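Local coordinates for protein GDP-L-fucose synthase (Campylobacter jejuni subsp. jejuni serotype O:2, PDB 7M13) that acts as an NADPH-dependent GDP-D-glycero-L-gluco-heptose synthase that makes a sugar nucleotide for the capsular polysaccharides, at residues B[64-69]-B[92-97]; B[97-102]-B[156-161]. One frame throughout, in Å; residues are numbered along the deposited sequence. Where two conformers were deposited one is given.

Contact 1: residues B[64-69]-B[92-97]. With NAP (NADP nicotinamide-adenine-dinucleotide phosphate), chain E.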
loop_
_atom_site.group_PDB
_atom_site.type_symbol
_atom_site.label_atom_id
_atom_site.label_comp_id
_atom_site.label_asym_id
_atom_site.label_seq_id
_atom_site.Cartn_x
_atom_site.Cartn_y
_atom_site.Cartn_z
ATOM N N VAL B 64 0.256 -21.061 -7.567
ATOM C CA VAL B 64 -0.839 -20.384 -6.854
ATOM C C VAL B 64 -1.558 -19.418 -7.795
ATOM O O VAL B 64 -0.890 -18.576 -8.460
ATOM C CB VAL B 64 -0.280 -19.629 -5.634
ATOM C CG1 VAL B 64 -1.375 -18.830 -4.955
ATOM C CG2 VAL B 64 0.397 -20.583 -4.637
ATOM N N PHE B 65 -2.879 -19.518 -7.864
ATOM C CA PHE B 65 -3.769 -18.483 -8.439
ATOM C C PHE B 65 -4.486 -17.799 -7.311
ATOM O O PHE B 65 -5.285 -18.454 -6.599
ATOM C CB PHE B 65 -4.735 -19.080 -9.453
ATOM C CG PHE B 65 -4.090 -19.702 -10.661
ATOM C CD1 PHE B 65 -3.877 -18.949 -11.805
ATOM C CD2 PHE B 65 -3.817 -21.059 -10.723
ATOM C CE1 PHE B 65 -3.295 -19.494 -12.934
ATOM C CE2 PHE B 65 -3.248 -21.600 -11.862
ATOM C CZ PHE B 65 -3.031 -20.829 -12.980
ATOM N N LEU B 66 -4.178 -16.524 -7.091
ATOM C CA LEU B 66 -4.724 -15.794 -5.935
ATOM C C LEU B 66 -5.962 -15.038 -6.393
ATOM O O LEU B 66 -5.802 -13.893 -6.910
ATOM C CB LEU B 66 -3.652 -14.879 -5.374
ATOM C CG LEU B 66 -4.079 -14.030 -4.197
ATOM C CD1 LEU B 66 -4.861 -14.849 -3.175
ATOM C CD2 LEU B 66 -2.857 -13.342 -3.621
ATOM N N THR B 67 -7.151 -15.598 -6.233
ATOM C CA THR B 67 -8.387 -14.918 -6.691
ATOM C C THR B 67 -9.209 -14.377 -5.526
ATOM O O THR B 67 -10.119 -13.593 -5.789
ATOM C CB THR B 67 -9.290 -15.797 -7.579
ATOM O OG1 THR B 67 -10.157 -16.607 -6.766
ATOM C CG2 THR B 67 -8.501 -16.651 -8.534
ATOM N N ALA B 68 -8.906 -14.754 -4.288
ATOM C CA ALA B 68 -9.731 -14.384 -3.137
ATOM C C ALA B 68 -9.675 -12.873 -2.892
ATOM O O ALA B 68 -8.591 -12.285 -2.973
ATOM C CB ALA B 68 -9.247 -15.121 -1.934
ATOM N N VAL B 69 -10.811 -12.287 -2.604
ATOM C CA VAL B 69 -10.943 -10.822 -2.443
ATOM C C VAL B 69 -12.181 -10.519 -1.603
ATOM O O VAL B 69 -13.134 -11.304 -1.628
ATOM C CB VAL B 69 -10.982 -10.121 -3.810
ATOM C CG1 VAL B 69 -12.317 -10.342 -4.530
ATOM C CG2 VAL B 69 -10.684 -8.651 -3.669
ATOM N N ASN B 92 -0.855 -10.345 1.532
ATOM C CA ASN B 92 0.440 -10.471 2.227
ATOM C C ASN B 92 0.601 -11.925 2.686
ATOM O O ASN B 92 1.685 -12.516 2.537
ATOM C CB ASN B 92 0.512 -9.525 3.418
ATOM C CG ASN B 92 0.622 -8.069 3.027
ATOM O OD1 ASN B 92 0.796 -7.749 1.865
ATOM N ND2 ASN B 92 0.493 -7.228 4.034
ATOM N N ASN B 93 -0.451 -12.493 3.250
ATOM C CA ASN B 93 -0.345 -13.873 3.779
ATOM C C ASN B 93 -0.053 -14.854 2.637
ATOM O O ASN B 93 0.842 -15.701 2.783
ATOM C CB ASN B 93 -1.621 -14.258 4.506
ATOM C CG ASN B 93 -1.829 -13.549 5.837
ATOM O OD1 ASN B 93 -0.881 -13.042 6.422
ATOM N ND2 ASN B 93 -3.078 -13.541 6.275
ATOM N N VAL B 94 -0.745 -14.739 1.508
ATOM C CA VAL B 94 -0.558 -15.745 0.428
ATOM C C VAL B 94 0.772 -15.485 -0.278
ATOM O O VAL B 94 1.528 -16.425 -0.513
ATOM C CB VAL B 94 -1.757 -15.712 -0.529
ATOM C CG1 VAL B 94 -1.514 -16.532 -1.774
ATOM C CG2 VAL B 94 -3.006 -16.165 0.212
ATOM N N ILE B 95 1.118 -14.232 -0.554
ATOM C CA ILE B 95 2.345 -13.949 -1.324
ATOM C C ILE B 95 3.565 -14.321 -0.465
ATOM O O ILE B 95 4.479 -15.011 -0.936
ATOM C CB ILE B 95 2.387 -12.500 -1.814
ATOM C CG1 ILE B 95 1.300 -12.254 -2.853
ATOM C CG2 ILE B 95 3.769 -12.191 -2.363
ATOM C CD1 ILE B 95 1.046 -10.787 -3.130
ATOM N N HIS B 96 3.613 -13.877 0.793
ATOM C CA HIS B 96 4.799 -14.143 1.627
ATOM C C HIS B 96 4.928 -15.652 1.890
ATOM O O HIS B 96 6.062 -16.153 1.832
ATOM C CB HIS B 96 4.750 -13.351 2.937
ATOM C CG HIS B 96 5.959 -13.569 3.754
ATOM N ND1 HIS B 96 7.141 -13.029 3.367
ATOM C CD2 HIS B 96 6.183 -14.261 4.896
ATOM C CE1 HIS B 96 8.076 -13.368 4.250
ATOM N NE2 HIS B 96 7.517 -14.111 5.196
ATOM N N ASN B 97 3.831 -16.330 2.230
ATOM C CA ASN B 97 3.908 -17.783 2.537
ATOM C C ASN B 97 4.164 -18.593 1.269
ATOM O O ASN B 97 4.830 -19.615 1.360
ATOM C CB ASN B 97 2.734 -18.263 3.379
ATOM C CG ASN B 97 2.901 -17.727 4.784
ATOM O OD1 ASN B 97 3.782 -18.211 5.516
ATOM N ND2 ASN B 97 2.215 -16.634 5.107
HETATM P PA NAP E . -15.392 -13.209 -6.139
HETATM O O1A NAP E . -15.857 -12.005 -5.375
HETATM O O2A NAP E . -16.381 -13.854 -7.079
HETATM O O5B NAP E . -14.893 -14.352 -5.185
HETATM C C5B NAP E . -13.980 -14.072 -4.125
HETATM C C4B NAP E . -13.784 -15.353 -3.376
HETATM O O4B NAP E . -12.785 -15.101 -2.359
HETATM C C3B NAP E . -15.041 -15.872 -2.647
HETATM O O3B NAP E . -15.287 -17.222 -3.025
HETATM C C2B NAP E . -14.700 -15.689 -1.173
HETATM O O2B NAP E . -15.208 -16.725 -0.331
HETATM C C1B NAP E . -13.179 -15.782 -1.187
HETATM N N9A NAP E . -12.597 -15.132 -0.032
HETATM C C8A NAP E . -12.696 -13.825 0.335
HETATM N N7A NAP E . -12.157 -13.556 1.500
HETATM C C5A NAP E . -11.679 -14.774 1.935
HETATM C C6A NAP E . -11.014 -15.154 3.115
HETATM N N6A NAP E . -10.745 -14.321 4.126
HETATM N N1A NAP E . -10.688 -16.460 3.235
HETATM C C2A NAP E . -10.987 -17.303 2.236
HETATM N N3A NAP E . -11.618 -17.054 1.087
HETATM C C4A NAP E . -11.946 -15.758 1.005
HETATM O O3 NAP E . -14.078 -12.812 -6.957
HETATM P PN NAP E . -13.930 -12.542 -8.510
HETATM O O1N NAP E . -14.996 -11.602 -8.920
HETATM O O2N NAP E . -13.815 -13.862 -9.163
HETATM O O5D NAP E . -12.509 -11.787 -8.540
HETATM C C5D NAP E . -11.313 -12.508 -8.727
HETATM C C4D NAP E . -10.181 -11.520 -8.751
HETATM O O4D NAP E . -10.333 -10.627 -9.887
HETATM C C3D NAP E . -10.076 -10.627 -7.507
HETATM O O3D NAP E . -8.704 -10.346 -7.197
HETATM C C2D NAP E . -10.809 -9.396 -7.963
HETATM O O2D NAP E . -10.505 -8.233 -7.199
HETATM C C1D NAP E . -10.356 -9.285 -9.405
HETATM N N1N NAP E . -11.287 -8.447 -10.192
HETATM C C2N NAP E . -12.597 -8.798 -10.369
HETATM C C3N NAP E . -13.450 -7.972 -11.018
HETATM C C7N NAP E . -14.887 -8.296 -11.228
HETATM O O7N NAP E . -15.563 -7.568 -11.984
HETATM N N7N NAP E . -15.382 -9.360 -10.603
HETATM C C4N NAP E . -12.966 -6.732 -11.591
HETATM C C5N NAP E . -11.562 -6.443 -11.403
HETATM C C6N NAP E . -10.822 -7.229 -10.683
HETATM P P2B NAP E . -16.759 -16.716 0.129
HETATM O O1X NAP E . -17.496 -17.185 -1.095
HETATM O O2X NAP E . -17.122 -15.381 0.609
HETATM O O3X NAP E . -16.794 -17.735 1.284
#
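In the beta-alpha-beta unit made of strand 63-66, helix 80-100 and strand 105-111, Val-64 and Leu-66 of the strand meet Val-94 of the helix. The local axes run nearly antiparallel, at 162°, and approach to 10.2 Å, as expected of a helix laid on a sheet. All touching groups are apolar and buried. Val-94 is the hub. Its CG1 lies trans to the backbone N (chi1 170°), a rotamer that points this methyl at both strand residues: Val-94 CG1 is 3.9 Å from Val-64 CG1, the two side chains crossing obliquely, and 3.9 Å from Leu-66 CD2. The other Val-94 branch, CG2, takes the second leucine methyl, Leu-66 CD1, at 4.1 Å, which makes the Leu-66 and Val-94 encounter tip to tip. Leu-66, extended by a chi1 of 178°, also brings CD2 to within 4.4 Å of Ile-95 CG1, a looser touch at the flank. Backbone hydrogen bonds from Val-64 and Leu-66 to Val-107 pair the strand with strand 105-111. Within the helix, Asn-97 ND2 donates to Asn-93 O at 2.9 Å, in the carbonyl plane and on a lone pair; that oxygen also accepts from Asn-97 N, so two bonds grip it. Past the strand end, the chain changes role and lines the cofactor pocket. Ala-68 CB comes to 3.6 Å from O4B of the bound NADP, Val-69 N makes a weak hydrogen bond to the same O4B at 3.4 Å, and the Val-69 side chain lies against the nicotinamide-side ribose. A strand covered by its crossover helix, with the loop at its C-terminal end touching the dinucleotide, is characteristic of the NAD(P)-binding Rossmann fold.

Contact 2: residues B[97-102]-B[156-161]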
loop_
_atom_site.group_PDB
_atom_site.type_symbol
_atom_site.label_atom_id
_atom_site.label_comp_id
_atom_site.label_asym_id
_atom_site.label_seq_id
_atom_site.Cartn_x
_atom_site.Cartn_y
_atom_site.Cartn_z
ATOM N N ASN B 97 3.831 -16.330 2.230
ATOM C CA ASN B 97 3.908 -17.783 2.537
ATOM C C ASN B 97 4.164 -18.593 1.269
ATOM O O ASN B 97 4.830 -19.615 1.360
ATOM C CB ASN B 97 2.734 -18.263 3.379
ATOM C CG ASN B 97 2.901 -17.727 4.784
ATOM O OD1 ASN B 97 3.782 -18.211 5.516
ATOM N ND2 ASN B 97 2.215 -16.634 5.107
ATOM N N SER B 98 3.861 -18.063 0.087
ATOM C CA SER B 98 4.256 -18.703 -1.192
ATOM C C SER B 98 5.775 -18.632 -1.310
ATOM O O SER B 98 6.402 -19.641 -1.597
ATOM C CB SER B 98 3.591 -18.043 -2.374
ATOM O OG SER B 98 2.207 -18.292 -2.406
ATOM N N PHE B 99 6.354 -17.462 -1.083
ATOM C CA PHE B 99 7.815 -17.273 -1.092
ATOM C C PHE B 99 8.449 -18.218 -0.059
ATOM O O PHE B 99 9.475 -18.876 -0.400
ATOM C CB PHE B 99 8.171 -15.802 -0.823
ATOM C CG PHE B 99 9.563 -15.615 -0.291
ATOM C CD1 PHE B 99 10.667 -15.784 -1.102
ATOM C CD2 PHE B 99 9.736 -15.317 1.052
ATOM C CE1 PHE B 99 11.947 -15.637 -0.595
ATOM C CE2 PHE B 99 11.011 -15.139 1.554
ATOM C CZ PHE B 99 12.101 -15.308 0.738
ATOM N N LEU B 100 7.920 -18.269 1.169
ATOM C CA LEU B 100 8.604 -19.019 2.245
ATOM C C LEU B 100 8.618 -20.510 1.903
ATOM O O LEU B 100 9.519 -21.235 2.411
ATOM C CB LEU B 100 7.903 -18.799 3.587
ATOM C CG LEU B 100 8.182 -17.494 4.311
ATOM C CD1 LEU B 100 7.406 -17.455 5.622
ATOM C CD2 LEU B 100 9.687 -17.324 4.560
ATOM N N ASN B 101 7.646 -20.975 1.134
ATOM C CA ASN B 101 7.428 -22.422 0.859
ATOM C C ASN B 101 7.753 -22.749 -0.599
ATOM O O ASN B 101 7.367 -23.828 -1.070
ATOM C CB ASN B 101 6.030 -22.837 1.284
ATOM C CG ASN B 101 5.876 -22.818 2.790
ATOM O OD1 ASN B 101 6.273 -23.756 3.510
ATOM N ND2 ASN B 101 5.411 -21.699 3.311
ATOM N N ASN B 102 8.517 -21.898 -1.279
ATOM C CA ASN B 102 9.187 -22.215 -2.561
ATOM C C ASN B 102 8.162 -22.507 -3.651
ATOM O O ASN B 102 8.359 -23.372 -4.511
ATOM C CB ASN B 102 10.201 -23.349 -2.356
ATOM C CG ASN B 102 11.224 -22.928 -1.324
ATOM O OD1 ASN B 102 11.980 -21.991 -1.569
ATOM N ND2 ASN B 102 11.181 -23.528 -0.146
ATOM N N ILE B 156 12.048 -8.911 -7.517
ATOM C CA ILE B 156 13.338 -8.194 -7.586
ATOM C C ILE B 156 14.252 -8.669 -6.456
ATOM O O ILE B 156 15.440 -8.960 -6.713
ATOM C CB ILE B 156 13.112 -6.680 -7.547
ATOM C CG1 ILE B 156 12.392 -6.206 -8.809
ATOM C CG2 ILE B 156 14.434 -5.943 -7.345
ATOM C CD1 ILE B 156 11.913 -4.786 -8.754
ATOM N N GLN B 157 13.778 -8.670 -5.220
ATOM C CA GLN B 157 14.681 -8.960 -4.081
ATOM C C GLN B 157 15.022 -10.449 -4.056
ATOM O O GLN B 157 16.202 -10.785 -3.766
ATOM C CB GLN B 157 14.068 -8.543 -2.744
ATOM C CG GLN B 157 14.939 -8.976 -1.576
ATOM C CD GLN B 157 14.487 -8.487 -0.219
ATOM O OE1 GLN B 157 13.477 -7.780 -0.090
ATOM N NE2 GLN B 157 15.198 -8.903 0.824
ATOM N N TYR B 158 14.055 -11.328 -4.267
ATOM C CA TYR B 158 14.188 -12.772 -3.971
ATOM C C TYR B 158 14.191 -13.611 -5.257
ATOM O O TYR B 158 14.317 -14.853 -5.110
ATOM C CB TYR B 158 13.086 -13.175 -3.012
ATOM C CG TYR B 158 13.248 -12.630 -1.626
ATOM C CD1 TYR B 158 14.313 -13.043 -0.841
ATOM C CD2 TYR B 158 12.300 -11.782 -1.051
ATOM C CE1 TYR B 158 14.466 -12.579 0.452
ATOM C CE2 TYR B 158 12.419 -11.359 0.262
ATOM C CZ TYR B 158 13.513 -11.741 1.015
ATOM O OH TYR B 158 13.671 -11.326 2.316
ATOM N N GLY B 159 14.011 -13.041 -6.439
ATOM C CA GLY B 159 14.019 -13.844 -7.676
ATOM C C GLY B 159 12.808 -14.716 -7.809
ATOM O O GLY B 159 12.881 -15.744 -8.518
ATOM N N THR B 160 11.684 -14.362 -7.170
ATOM C CA THR B 160 10.409 -15.071 -7.346
ATOM C C THR B 160 9.831 -14.783 -8.733
ATOM O O THR B 160 10.373 -13.929 -9.496
ATOM C CB THR B 160 9.421 -14.707 -6.229
ATOM O OG1 THR B 160 9.275 -13.284 -6.215
ATOM C CG2 THR B 160 9.903 -15.143 -4.864
ATOM N N ASN B 161 8.704 -15.426 -9.002
ATOM C CA ASN B 161 8.001 -15.242 -10.302
ATOM C C ASN B 161 6.504 -15.103 -10.026
ATOM O O ASN B 161 5.748 -16.020 -10.251
ATOM C CB ASN B 161 8.327 -16.324 -11.340
ATOM C CG ASN B 161 9.627 -16.044 -12.058
ATOM O OD1 ASN B 161 9.713 -15.110 -12.861
ATOM N ND2 ASN B 161 10.644 -16.833 -11.765
#
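Where helices 80-100 and 138-158 end near the surface, beside the second subunit, the CE1-CZ side of the Phe-99 ring reaches over one face of the Tyr-158 ring. The centroids are 4.2 Å apart and the planes are inclined at 34°, so the pair is oblique. Phe-99 CZ sits 3.5 Å above the tyrosine plane, over its centre, while CE1 of Phe-99 is 3.4 Å from Tyr-158 CG. A chi1 of 157°, roughly trans to the backbone N, swings the phenyl group off its helix toward Tyr-158. Gln-157 CG covers the opposite tyrosine face, sandwiching the ring. Beyond the helix end, Thr-160 adds its methyl: CG2 is 3.9 Å from Phe-99 CD1, whereas OG1 is hydrogen-bonded to Asn-155. A Schellman motif closes helix 80-100: Asn-102, at positive phi, bonds through N to Phe-99 O, and Val-103 N to Ser-98 O. Asn-101 ND2 returns to Asn-97 O at 2.9 Å. Between these segments the contact is thus wholly apolar and aromatic, held by van der Waals packing over a ring face. Tyr-158 OH instead hydrogen-bonds to Asp-82 of the second subunit, which implies that the ring serves both the intrachain pair and the dimer interface.

Overall arrangement
Contacts 1 and 2 follow one another along helix 80-100 and share Asn-97; their centres are about 12 Å apart. Successive parts of that helix thus meet different partners, strand 63-66 inside the Rossmann core and then the end of helix 138-158 and the turn after it, near the surface. The two contacts touch directly, Val-64 CG2 lying 3.7 Å from Ser-98 OG. They differ in their relation to the cofactor: contact 1 contains Thr-67, Ala-68 and Val-69 of the NADP pocket, whereas contact 2 lies away from the cofactor pocket. Both reach the second subunit, through the stack of His-96 on Tyr-85 of that chain in contact 1 and through Tyr-158 and Gln-157 in contact 2.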